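Long-range contacts in glutamate receptor kainate-like protein (Pleurobrachia bachei, PDB 4ZDM), which binds glycine in the clamshell ligand-binding domain of an ionotropic glutamate receptor subunit and so probably helps to gate an ion channel: residues I14-M18 against T60-F66; L116-S122 against D204-I208; P130-L134 against D160-I164; L178-R182 against A198-E202. One frame throughout, in Å; residues are numbered along the deposited sequence.

Contact 1: residues I14-M18 against T60-F66; sequences IIPEM and TPEDLKF. With GLY (glycine), chain B.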
loop_
_atom_site.group_PDB
_atom_site.type_symbol
_atom_site.label_atom_id
_atom_site.label_comp_id
_atom_site.label_asym_id
_atom_site.label_seq_id
_atom_site.Cartn_x
_atom_site.Cartn_y
_atom_site.Cartn_z
ATOM N N ILE A 14 7.856 2.119 10.106
ATOM C CA ILE A 14 8.637 1.795 11.302
ATOM C C ILE A 14 10.122 2.006 11.045
ATOM O O ILE A 14 10.598 1.863 9.917
ATOM C CB ILE A 14 8.434 0.333 11.780
ATOM C CG1 ILE A 14 8.931 -0.668 10.767
ATOM C CG2 ILE A 14 6.971 0.086 12.054
ATOM C CD1 ILE A 14 9.158 -2.078 11.379
ATOM N N ILE A 15 10.849 2.279 12.135
ATOM C CA ILE A 15 12.297 2.155 12.254
ATOM C C ILE A 15 12.522 1.478 13.577
ATOM O O ILE A 15 12.091 1.959 14.595
ATOM C CB ILE A 15 13.026 3.501 12.213
ATOM C CG1 ILE A 15 12.926 4.125 10.820
ATOM C CG2 ILE A 15 14.511 3.318 12.589
ATOM C CD1 ILE A 15 13.470 5.493 10.719
ATOM N N PRO A 16 13.310 0.398 13.629
ATOM C CA PRO A 16 13.641 -0.197 14.918
ATOM C C PRO A 16 14.392 0.782 15.809
ATOM O O PRO A 16 15.404 1.383 15.393
ATOM C CB PRO A 16 14.533 -1.373 14.527
ATOM C CG PRO A 16 14.001 -1.802 13.206
ATOM C CD PRO A 16 13.769 -0.463 12.520
ATOM N N GLU A 17 13.907 0.889 17.043
ATOM C CA GLU A 17 14.513 1.680 18.114
ATOM C C GLU A 17 13.769 1.340 19.366
ATOM O O GLU A 17 12.601 1.730 19.535
ATOM C CB GLU A 17 14.461 3.176 17.843
ATOM C CG GLU A 17 15.215 3.964 18.887
ATOM C CD GLU A 17 15.138 5.460 18.634
ATOM O OE1 GLU A 17 15.447 5.830 17.486
ATOM O OE2 GLU A 17 14.833 6.210 19.592
ATOM N N MET A 18 14.392 0.619 20.287
ATOM C CA MET A 18 13.775 0.335 21.555
ATOM C C MET A 18 13.748 1.558 22.432
ATOM O O MET A 18 14.605 2.423 22.317
ATOM C CB MET A 18 14.526 -0.832 22.196
ATOM C CG MET A 18 14.240 -2.181 21.514
ATOM S SD MET A 18 12.524 -2.716 21.615
ATOM C CE MET A 18 12.511 -3.409 23.273
ATOM N N THR A 60 9.744 -0.418 6.489
ATOM C CA THR A 60 10.919 0.306 6.975
ATOM C C THR A 60 11.556 1.063 5.824
ATOM O O THR A 60 11.821 0.470 4.743
ATOM C CB THR A 60 11.933 -0.707 7.539
ATOM O OG1 THR A 60 11.294 -1.473 8.542
ATOM C CG2 THR A 60 13.108 -0.031 8.176
ATOM N N PRO A 61 11.822 2.364 5.988
ATOM C CA PRO A 61 12.416 3.095 4.861
ATOM C C PRO A 61 13.796 2.586 4.548
ATOM O O PRO A 61 14.573 2.270 5.440
ATOM C CB PRO A 61 12.481 4.540 5.349
ATOM C CG PRO A 61 12.377 4.443 6.820
ATOM C CD PRO A 61 11.560 3.231 7.135
ATOM N N GLU A 62 14.106 2.562 3.257
ATOM C CA GLU A 62 15.435 2.124 2.834
ATOM C C GLU A 62 16.566 2.893 3.522
ATOM O O GLU A 62 17.609 2.324 3.882
ATOM C CB GLU A 62 15.541 2.263 1.312
ATOM C CG GLU A 62 14.425 1.532 0.580
ATOM C CD GLU A 62 14.539 1.631 -0.928
ATOM O OE1 GLU A 62 15.664 1.856 -1.435
ATOM O OE2 GLU A 62 13.497 1.484 -1.601
ATOM N N ASP A 63 16.365 4.198 3.691
ATOM C CA ASP A 63 17.401 5.063 4.244
ATOM C C ASP A 63 17.516 5.072 5.761
ATOM O O ASP A 63 18.459 5.673 6.295
ATOM C CB ASP A 63 17.230 6.486 3.691
ATOM C CG ASP A 63 15.986 7.241 4.183
ATOM O OD1 ASP A 63 15.330 6.739 5.127
ATOM O OD2 ASP A 63 15.719 8.309 3.560
ATOM N N LEU A 64 16.606 4.359 6.434
ATOM C CA LEU A 64 16.593 4.217 7.870
ATOM C C LEU A 64 16.632 5.574 8.601
ATOM O O LEU A 64 17.105 5.700 9.742
ATOM C CB LEU A 64 17.736 3.306 8.294
ATOM C CG LEU A 64 17.505 1.822 8.034
ATOM C CD1 LEU A 64 18.824 1.085 8.299
ATOM C CD2 LEU A 64 16.388 1.254 8.896
ATOM N N LYS A 65 16.005 6.589 8.007
ATOM C CA LYS A 65 15.924 7.923 8.593
ATOM C C LYS A 65 14.513 8.237 9.102
ATOM O O LYS A 65 13.527 7.800 8.507
ATOM C CB LYS A 65 16.315 9.003 7.589
ATOM C CG LYS A 65 17.817 8.941 7.140
ATOM C CD LYS A 65 18.088 9.899 6.069
ATOM C CE LYS A 65 19.545 9.780 5.611
ATOM N NZ LYS A 65 19.761 10.655 4.429
ATOM N N PHE A 66 14.424 8.970 10.198
ATOM C CA PHE A 66 13.093 9.317 10.720
ATOM C C PHE A 66 12.424 10.330 9.831
ATOM O O PHE A 66 11.286 10.161 9.409
ATOM C CB PHE A 66 13.209 9.806 12.169
ATOM C CG PHE A 66 13.234 8.692 13.166
ATOM C CD1 PHE A 66 14.343 7.850 13.303
ATOM C CD2 PHE A 66 12.136 8.418 13.970
ATOM C CE1 PHE A 66 14.296 6.774 14.190
ATOM C CE2 PHE A 66 12.135 7.369 14.881
ATOM C CZ PHE A 66 13.235 6.539 14.967
HETATM N N GLY B . 11.762 10.199 17.634
HETATM C CA GLY B . 12.743 10.682 16.627
HETATM C C GLY B . 12.156 11.513 15.541
HETATM O O GLY B . 12.876 12.084 14.706
HETATM O OXT GLY B . 10.898 11.643 15.441
#
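How loops that leave neighbouring parallel strands can bring a residue into a ligand pocket is well illustrated by I14-M18, which follows strand 8-13, and T60-F66, which follows strand 54-59. I14 still lies close to its neighbour: its CG1 is 3.3 Å from OG1 of T60, and its O receives a CA-H...O contact from T60 CA, also at 3.3 Å. The same carbonyl faces the proline ring, with I14 O 3.2 Å from P61 CD. I15 contributes most to the packing. Its CG1 lies 4.0 Å from P61 CD, while its CD1 reaches the chain just after the turn, 3.2 Å from K65 O, and sits over the face of the F66 ring in a CH-pi contact, 4.0 Å from the centroid. The turn has its own internal bonds: P61-L64 is a type I beta turn closed by L64 N to P61 O at 3.1 Å, and D63 OD1 accepts from K65 N at 3.0 Å in an Asx turn. P16 adds a light touch, its CD 4.4 Å from T60 CG2. At E17 the chemistry changes, for OE1 lies 3.4 Å from F66 CZ but forms a salt bridge with R147, which also makes a cation-pi contact with F66. With CB of F66 3.4 Å from the ligand atom O, the arrangement forms part of the glycine pocket, in the cleft characteristic of the iGluR ligand-binding clamshell.

Contact 2: residues L116-S122 against D204-I208; sequences LGALVKS and DIVQI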
loop_
_atom_site.group_PDB
_atom_site.type_symbol
_atom_site.label_atom_id
_atom_site.label_comp_id
_atom_site.label_asym_id
_atom_site.label_seq_id
_atom_site.Cartn_x
_atom_site.Cartn_y
_atom_site.Cartn_z
ATOM N N LEU A 116 14.627 17.121 24.888
ATOM C CA LEU A 116 16.036 16.868 24.575
ATOM C C LEU A 116 16.858 16.783 25.852
ATOM O O LEU A 116 16.645 17.508 26.818
ATOM C CB LEU A 116 16.601 17.970 23.681
ATOM C CG LEU A 116 15.920 18.148 22.316
ATOM C CD1 LEU A 116 16.622 19.237 21.468
ATOM C CD2 LEU A 116 15.782 16.859 21.581
ATOM N N GLY A 117 17.811 15.885 25.813
ATOM C CA GLY A 117 18.826 15.807 26.841
ATOM C C GLY A 117 20.186 15.675 26.218
ATOM O O GLY A 117 20.350 15.038 25.196
ATOM N N ALA A 118 21.156 16.270 26.892
ATOM C CA ALA A 118 22.560 16.196 26.487
ATOM C C ALA A 118 23.254 15.222 27.430
ATOM O O ALA A 118 23.364 15.533 28.632
ATOM C CB ALA A 118 23.173 17.562 26.553
ATOM N N LEU A 119 23.646 14.049 26.927
ATOM C CA LEU A 119 24.215 13.021 27.780
ATOM C C LEU A 119 25.691 12.801 27.409
ATOM O O LEU A 119 26.098 12.986 26.248
ATOM C CB LEU A 119 23.387 11.731 27.694
ATOM C CG LEU A 119 22.149 11.673 28.590
ATOM C CD1 LEU A 119 21.090 12.711 28.244
ATOM C CD2 LEU A 119 21.589 10.238 28.534
ATOM N N VAL A 120 26.489 12.416 28.411
ATOM C CA VAL A 120 27.944 12.322 28.238
ATOM C C VAL A 120 28.478 11.272 29.192
ATOM O O VAL A 120 27.881 11.055 30.246
ATOM C CB VAL A 120 28.612 13.710 28.485
ATOM C CG1 VAL A 120 28.491 14.113 29.959
ATOM C CG2 VAL A 120 30.075 13.734 27.995
ATOM N N LYS A 121 29.627 10.694 28.837
ATOM C CA LYS A 121 30.359 9.804 29.773
ATOM C C LYS A 121 31.056 10.721 30.801
ATOM O O LYS A 121 31.800 11.609 30.434
ATOM C CB LYS A 121 31.354 8.925 29.028
ATOM C CG LYS A 121 32.053 7.864 29.903
ATOM C CD LYS A 121 33.130 7.143 29.080
ATOM C CE LYS A 121 34.143 6.415 29.961
ATOM N NZ LYS A 121 35.258 5.903 29.106
ATOM N N SER A 122 30.730 10.544 32.069
ATOM C CA SER A 122 31.208 11.456 33.122
ATOM C C SER A 122 32.723 11.412 33.255
ATOM O O SER A 122 33.313 10.335 33.324
ATOM C CB SER A 122 30.561 11.110 34.469
ATOM O OG SER A 122 30.889 12.087 35.451
ATOM N N ASP A 204 28.246 5.368 34.326
ATOM C CA ASP A 204 29.165 6.419 33.896
ATOM C C ASP A 204 28.510 7.499 32.994
ATOM O O ASP A 204 29.169 8.450 32.590
ATOM C CB ASP A 204 30.361 5.796 33.158
ATOM C CG ASP A 204 29.957 4.687 32.176
ATOM O OD1 ASP A 204 28.820 4.151 32.274
ATOM O OD2 ASP A 204 30.811 4.321 31.325
ATOM N N ILE A 205 27.237 7.313 32.651
ATOM C CA ILE A 205 26.554 8.228 31.721
ATOM C C ILE A 205 25.755 9.176 32.562
ATOM O O ILE A 205 24.979 8.743 33.436
ATOM C CB ILE A 205 25.677 7.460 30.735
ATOM C CG1 ILE A 205 26.528 6.508 29.884
ATOM C CG2 ILE A 205 24.880 8.433 29.822
ATOM C CD1 ILE A 205 27.647 7.126 29.120
ATOM N N VAL A 206 25.945 10.471 32.334
ATOM C CA VAL A 206 25.171 11.486 33.043
ATOM C C VAL A 206 24.546 12.496 32.086
ATOM O O VAL A 206 25.015 12.700 30.962
ATOM C CB VAL A 206 26.039 12.239 34.045
ATOM C CG1 VAL A 206 26.629 11.251 35.060
ATOM C CG2 VAL A 206 27.114 13.013 33.342
ATOM N N GLN A 207 23.529 13.183 32.581
ATOM C CA GLN A 207 22.880 14.240 31.821
ATOM C C GLN A 207 23.422 15.602 32.234
ATOM O O GLN A 207 23.562 15.904 33.421
ATOM C CB GLN A 207 21.360 14.188 32.017
ATOM C CG GLN A 207 20.670 15.305 31.275
ATOM C CD GLN A 207 19.120 15.164 31.133
ATOM O OE1 GLN A 207 18.444 16.079 30.610
ATOM N NE2 GLN A 207 18.583 14.069 31.548
ATOM N N ILE A 208 23.774 16.403 31.254
ATOM C CA ILE A 208 24.234 17.768 31.514
ATOM C C ILE A 208 23.066 18.734 31.684
ATOM O O ILE A 208 22.324 19.005 30.727
ATOM C CB ILE A 208 25.098 18.259 30.385
ATOM C CG1 ILE A 208 26.364 17.414 30.259
ATOM C CG2 ILE A 208 25.466 19.734 30.597
ATOM C CD1 ILE A 208 27.074 17.553 28.941
HETATM O O HOH W 1 20.222 18.064 29.176
#
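Backbone hydrogen bonds set the spacing of strands 112-121 and 205-221, and the side chains fill the relief on the two faces. Over this length the axes approach to 4.7 Å at 149°, antiparallel with a marked twist. V120 and V206 form the hydrogen-bonded pair, V120 N to V206 O at 3.0 Å and V206 N to V120 O at 2.9 Å; I208 N to A118 O and S122 N to D204 O continue the pattern. On one face, the branched ends of L119 fill the space between its neighbours: CD2 rests 4.0 Å from I205 CG2 and CD1 4.0 Å from Q207 CG. The tip of I205 turns toward K121, its cross-strand partner, CD1 4.1 Å from K121 CB. This is the central mixed sheet of a periplasmic-binding-protein-like lobe, in which strand 112-121 has strand 186-192 as its other antiparallel partner, and V187 from that strand packs against A118, V120 and I208. The other face carries V120 against V206, CG1 to CG2 at 3.8 Å, and the same V120 CG1 meets I208 CD1 at 3.9 Å, a knob lodged between two aliphatic side chains. Small residues keep the start of the pairing slim: A118 CB is 4.3 Å from I208 CB, and G117, where a beta carbon would be tight, has its CA 3.8 Å from Q207 OE1, an atom hydrogen-bonded to T211.

Contact 3: residues P130-L134 against D160-I164; sequences PLELL and DYNRI. With NA (sodium ion), chain F; SO4 (sulfate ion), chain C.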
loop_
_atom_site.group_PDB
_atom_site.type_symbol
_atom_site.label_atom_id
_atom_site.label_comp_id
_atom_site.label_asym_id
_atom_site.label_seq_id
_atom_site.Cartn_x
_atom_site.Cartn_y
_atom_site.Cartn_z
ATOM N N PRO A 130 23.883 22.619 28.829
ATOM C CA PRO A 130 24.239 22.290 27.443
ATOM C C PRO A 130 24.847 23.401 26.609
ATOM O O PRO A 130 25.728 23.141 25.775
ATOM C CB PRO A 130 22.896 21.858 26.844
ATOM C CG PRO A 130 22.120 21.363 27.982
ATOM C CD PRO A 130 22.503 22.223 29.143
ATOM N N LEU A 131 24.413 24.638 26.800
ATOM C CA LEU A 131 24.980 25.706 25.995
ATOM C C LEU A 131 26.445 26.003 26.346
ATOM O O LEU A 131 27.120 26.669 25.563
ATOM C CB LEU A 131 24.116 26.964 26.123
ATOM C CG LEU A 131 22.781 26.821 25.394
ATOM C CD1 LEU A 131 21.983 28.080 25.550
ATOM C CD2 LEU A 131 23.001 26.536 23.933
ATOM N N GLU A 132 26.944 25.475 27.460
ATOM C CA GLU A 132 28.370 25.628 27.797
ATOM C C GLU A 132 29.234 24.948 26.722
ATOM O O GLU A 132 30.439 25.211 26.644
ATOM C CB GLU A 132 28.672 25.068 29.190
ATOM C CG GLU A 132 28.061 25.918 30.310
ATOM C CD GLU A 132 28.281 25.356 31.697
ATOM O OE1 GLU A 132 28.820 24.239 31.840
ATOM O OE2 GLU A 132 27.900 26.058 32.658
ATOM N N LEU A 133 28.638 24.078 25.885
ATOM C CA LEU A 133 29.405 23.431 24.803
ATOM C C LEU A 133 30.010 24.429 23.840
ATOM O O LEU A 133 31.063 24.190 23.221
ATOM C CB LEU A 133 28.528 22.433 24.026
ATOM C CG LEU A 133 28.212 21.127 24.738
ATOM C CD1 LEU A 133 27.083 20.434 23.993
ATOM C CD2 LEU A 133 29.451 20.265 24.794
ATOM N N LEU A 134 29.371 25.583 23.746
ATOM C CA LEU A 134 29.792 26.564 22.778
ATOM C C LEU A 134 31.034 27.299 23.210
ATOM O O LEU A 134 31.587 28.010 22.400
ATOM C CB LEU A 134 28.679 27.580 22.502
ATOM C CG LEU A 134 27.414 26.971 21.909
ATOM C CD1 LEU A 134 26.356 28.016 21.817
ATOM C CD2 LEU A 134 27.726 26.420 20.570
ATOM N N ASP A 160 21.724 30.391 19.631
ATOM C CA ASP A 160 22.732 29.513 20.269
ATOM C C ASP A 160 22.391 28.021 20.024
ATOM O O ASP A 160 23.295 27.224 19.854
ATOM C CB ASP A 160 22.856 29.727 21.787
ATOM C CG ASP A 160 23.427 31.087 22.172
ATOM O OD1 ASP A 160 24.303 31.610 21.463
ATOM O OD2 ASP A 160 23.000 31.625 23.218
ATOM N N TYR A 161 21.107 27.651 20.081
ATOM C CA TYR A 161 20.706 26.283 19.716
ATOM C C TYR A 161 21.020 26.037 18.238
ATOM O O TYR A 161 21.434 24.952 17.842
ATOM C CB TYR A 161 19.220 26.056 20.034
ATOM C CG TYR A 161 18.910 25.857 21.504
ATOM C CD1 TYR A 161 19.757 25.120 22.320
ATOM C CD2 TYR A 161 17.723 26.335 22.057
ATOM C CE1 TYR A 161 19.467 24.926 23.668
ATOM C CE2 TYR A 161 17.415 26.115 23.399
ATOM C CZ TYR A 161 18.288 25.423 24.198
ATOM O OH TYR A 161 17.983 25.194 25.537
ATOM N N ASN A 162 20.836 27.062 17.389
ATOM C CA ASN A 162 21.185 26.910 15.984
ATOM C C ASN A 162 22.660 26.575 15.854
ATOM O O ASN A 162 23.048 25.753 15.033
ATOM C CB ASN A 162 20.932 28.184 15.145
ATOM C CG ASN A 162 19.475 28.690 15.145
ATOM O OD1 ASN A 162 19.244 29.874 14.841
ATOM N ND2 ASN A 162 18.507 27.839 15.430
ATOM N N ARG A 163 23.481 27.236 16.670
ATOM C CA ARG A 163 24.933 27.047 16.607
ATOM C C ARG A 163 25.299 25.642 17.107
ATOM O O ARG A 163 26.189 25.001 16.570
ATOM C CB ARG A 163 25.637 28.134 17.437
ATOM C CG ARG A 163 27.162 28.075 17.435
ATOM C CD ARG A 163 27.795 29.048 16.437
ATOM N NE ARG A 163 29.205 28.724 16.329
ATOM C CZ ARG A 163 30.196 29.439 16.867
ATOM N NH1 ARG A 163 29.924 30.530 17.534
ATOM N NH2 ARG A 163 31.430 29.050 16.732
ATOM N N ILE A 164 24.620 25.192 18.155
ATOM C CA ILE A 164 24.791 23.798 18.596
ATOM C C ILE A 164 24.559 22.819 17.426
ATOM O O ILE A 164 25.322 21.876 17.236
ATOM C CB ILE A 164 23.851 23.519 19.776
ATOM C CG1 ILE A 164 24.291 24.270 21.033
ATOM C CG2 ILE A 164 23.771 21.993 20.009
ATOM C CD1 ILE A 164 25.491 23.661 21.736
HETATM NA NA NA F . 25.557 31.221 19.665
HETATM S S SO4 C . 14.303 25.457 27.029
HETATM O O1 SO4 C . 15.000 25.329 28.321
HETATM O O2 SO4 C . 15.322 25.594 25.968
HETATM O O3 SO4 C . 13.333 24.339 26.950
HETATM O O4 SO4 C . 13.487 26.665 26.972
HETATM O O HOH W 2 27.683 31.599 19.336
#
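Apolar packing of a short 3-10 turn on an alpha-helix is the principle at work here, at the periphery of the lobe that holds strand 140-144. P130-L134 is the 3-10 element, with L133 N bonded to P130 O and L134 N to L131 O, both at 3.1 Å; D160-I164 belongs to helix 159-167. I164 is the main receiver: its CD1 lies 3.7 Å from L134 CD2 and 4.0 Å from L133 CB, while its CG1 is 3.9 Å from L131 CD2. That leucine methyl is shared, because L131 CD2 also touches D160 CB at 3.8 Å and Y161 CD1 at 3.9 Å. L134 then extends the patch along the helix, with CD2 3.6 Å from R163 CG and CD1 3.9 Å from D160 CB. The polar ends serve other partners. D160 OD1 binds a sodium ion at 2.2 Å; a water 2.2 Å from that ion accepts from R163 NH1 at 3.1 Å, and R163 forms its salt bridge with D167. Y161 OH donates to O2 of a sulfate, probably from the crystallisation liquor, at 2.7 Å. Deeper in, L133 rests on V187 and I164 on I189, so both pack on strand 186-192, an inner strand of the sheet. The whole is typical of the layered alpha/beta packing of a periplasmic-binding-protein-like lobe, far from the glycine site.

Contact 4: residues L178-R182 against A198-E202; sequences LERMR and ATKGE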
loop_
_atom_site.group_PDB
_atom_site.type_symbol
_atom_site.label_atom_id
_atom_site.label_comp_id
_atom_site.label_asym_id
_atom_site.label_seq_id
_atom_site.Cartn_x
_atom_site.Cartn_y
_atom_site.Cartn_z
ATOM N N LEU A 178 24.936 6.918 20.324
ATOM C CA LEU A 178 25.126 6.290 21.632
ATOM C C LEU A 178 26.491 5.655 21.735
ATOM O O LEU A 178 27.154 5.765 22.755
ATOM C CB LEU A 178 24.057 5.237 21.898
ATOM C CG LEU A 178 22.607 5.708 21.987
ATOM C CD1 LEU A 178 21.711 4.492 21.945
ATOM C CD2 LEU A 178 22.415 6.431 23.253
ATOM N N GLU A 179 26.924 5.020 20.659
ATOM C CA GLU A 179 28.243 4.411 20.646
ATOM C C GLU A 179 29.354 5.430 20.836
ATOM O O GLU A 179 30.301 5.186 21.593
ATOM C CB GLU A 179 28.400 3.677 19.341
ATOM C CG GLU A 179 29.671 2.935 19.190
ATOM C CD GLU A 179 29.654 2.197 17.875
ATOM O OE1 GLU A 179 30.084 2.803 16.837
ATOM O OE2 GLU A 179 29.107 1.061 17.877
ATOM N N ARG A 180 29.269 6.550 20.121
ATOM C CA ARG A 180 30.274 7.580 20.257
ATOM C C ARG A 180 30.271 8.158 21.651
ATOM O O ARG A 180 31.331 8.464 22.241
ATOM C CB ARG A 180 30.049 8.683 19.245
ATOM C CG ARG A 180 30.342 8.325 17.828
ATOM C CD ARG A 180 31.830 8.409 17.585
ATOM N NE ARG A 180 32.355 9.776 17.555
ATOM C CZ ARG A 180 32.376 10.559 16.480
ATOM N NH1 ARG A 180 31.853 10.174 15.320
ATOM N NH2 ARG A 180 32.907 11.747 16.575
ATOM N N MET A 181 29.083 8.355 22.211
ATOM C CA MET A 181 28.986 8.843 23.576
ATOM C C MET A 181 29.648 7.895 24.581
ATOM O O MET A 181 30.390 8.323 25.478
ATOM C CB MET A 181 27.508 9.032 23.944
ATOM C CG MET A 181 27.238 9.498 25.367
ATOM S SD MET A 181 25.501 9.397 25.784
ATOM C CE MET A 181 25.308 7.651 25.956
ATOM N N ARG A 182 29.343 6.619 24.449
ATOM C CA ARG A 182 29.913 5.619 25.362
ATOM C C ARG A 182 31.426 5.580 25.308
ATOM O O ARG A 182 32.050 5.175 26.303
ATOM C CB ARG A 182 29.327 4.243 25.060
ATOM C CG ARG A 182 27.911 4.107 25.513
ATOM C CD ARG A 182 27.307 2.813 25.046
ATOM N NE ARG A 182 25.906 2.747 25.406
ATOM C CZ ARG A 182 24.928 2.419 24.566
ATOM N NH1 ARG A 182 25.191 2.068 23.312
ATOM N NH2 ARG A 182 23.677 2.397 25.013
ATOM N N ALA A 198 17.803 3.693 26.819
ATOM C CA ALA A 198 18.951 3.189 26.045
ATOM C C ALA A 198 20.199 3.104 26.910
ATOM O O ALA A 198 21.073 2.260 26.622
ATOM C CB ALA A 198 19.216 4.074 24.825
ATOM N N THR A 199 20.283 3.943 27.940
ATOM C CA THR A 199 21.445 3.997 28.829
ATOM C C THR A 199 21.165 3.506 30.225
ATOM O O THR A 199 21.947 3.756 31.144
ATOM C CB THR A 199 22.017 5.446 28.902
ATOM O OG1 THR A 199 21.037 6.373 29.403
ATOM C CG2 THR A 199 22.496 5.853 27.541
ATOM N N LYS A 200 20.070 2.772 30.395
ATOM C CA LYS A 200 19.696 2.225 31.694
ATOM C C LYS A 200 20.823 1.361 32.232
ATOM O O LYS A 200 21.351 0.518 31.520
ATOM C CB LYS A 200 18.407 1.405 31.575
ATOM C CG LYS A 200 17.818 0.921 32.901
ATOM C CD LYS A 200 16.585 0.022 32.673
ATOM C CE LYS A 200 16.172 -0.747 33.939
ATOM N NZ LYS A 200 16.061 -2.252 33.716
ATOM N N GLY A 201 21.238 1.673 33.445
ATOM C CA GLY A 201 22.274 0.905 34.127
ATOM C C GLY A 201 23.712 1.279 33.803
ATOM O O GLY A 201 24.645 0.706 34.375
ATOM N N GLU A 202 23.911 2.248 32.914
ATOM C CA GLU A 202 25.250 2.699 32.553
ATOM C C GLU A 202 25.619 3.825 33.515
ATOM O O GLU A 202 25.348 4.997 33.266
ATOM C CB GLU A 202 25.289 3.144 31.078
ATOM C CG GLU A 202 24.983 2.008 30.114
ATOM C CD GLU A 202 24.953 2.435 28.672
ATOM O OE1 GLU A 202 25.862 3.175 28.243
ATOM O OE2 GLU A 202 24.040 1.980 27.954
#
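Charge pairing dominates this meeting of the end of helix 174-182 with the loop that follows helix 194-198. The guanidinium of R182 and the carboxylate of E202 form a two-pronged salt bridge: R182 NE donates to E202 OE1 at 2.9 Å, and R182 NH2 to E202 OE2 at 3.0 Å. OE1 lies near the guanidinium plane, at its edge. The glutamate is presented by a type II beta turn, T199-E202, closed by E202 N to T199 O at 3.0 Å; G201 takes the positive phi that suits glycine. Apolar contacts lie beside the ion pair: L178 CD1 is 3.8 Å from A198 CB, and T199 CG2 is 3.7 Å from M181 CE and 4.3 Å from L178 CD2. T199 OG1 is engaged by I195 O of the preceding helix 194-198. Beneath, L178 and M181 lean on F188 of strand 186-192, while M181 and T199 also touch L119 of strand 112-121, so helix and turn pack together on the sheet.

Overall arrangement
Contacts 2, 3 and 4 share one lobe; contact 2 lies in its sheet, and contacts 3 and 4 pack on it. Both are nested within the chain loop that contact 2 closes, and touch it at P130 CD, 3.6 Å from I208 O, and M181 SD, 3.7 Å from L119 O. Contact 1 stands across the cleft, nearest the chain's centre (10 Å, against 17 to 22 Å). Place governs chemistry. Contact 2 rests on backbone hydrogen bonds, peripheral contact 3 on leucine and isoleucine methyls, and contact 4 adds a surface salt bridge to a buried apolar patch. Contact 1, held by apolar and CH-pi packing without hydrogen bonds between its segments, alone contributes a residue of the glycine pocket.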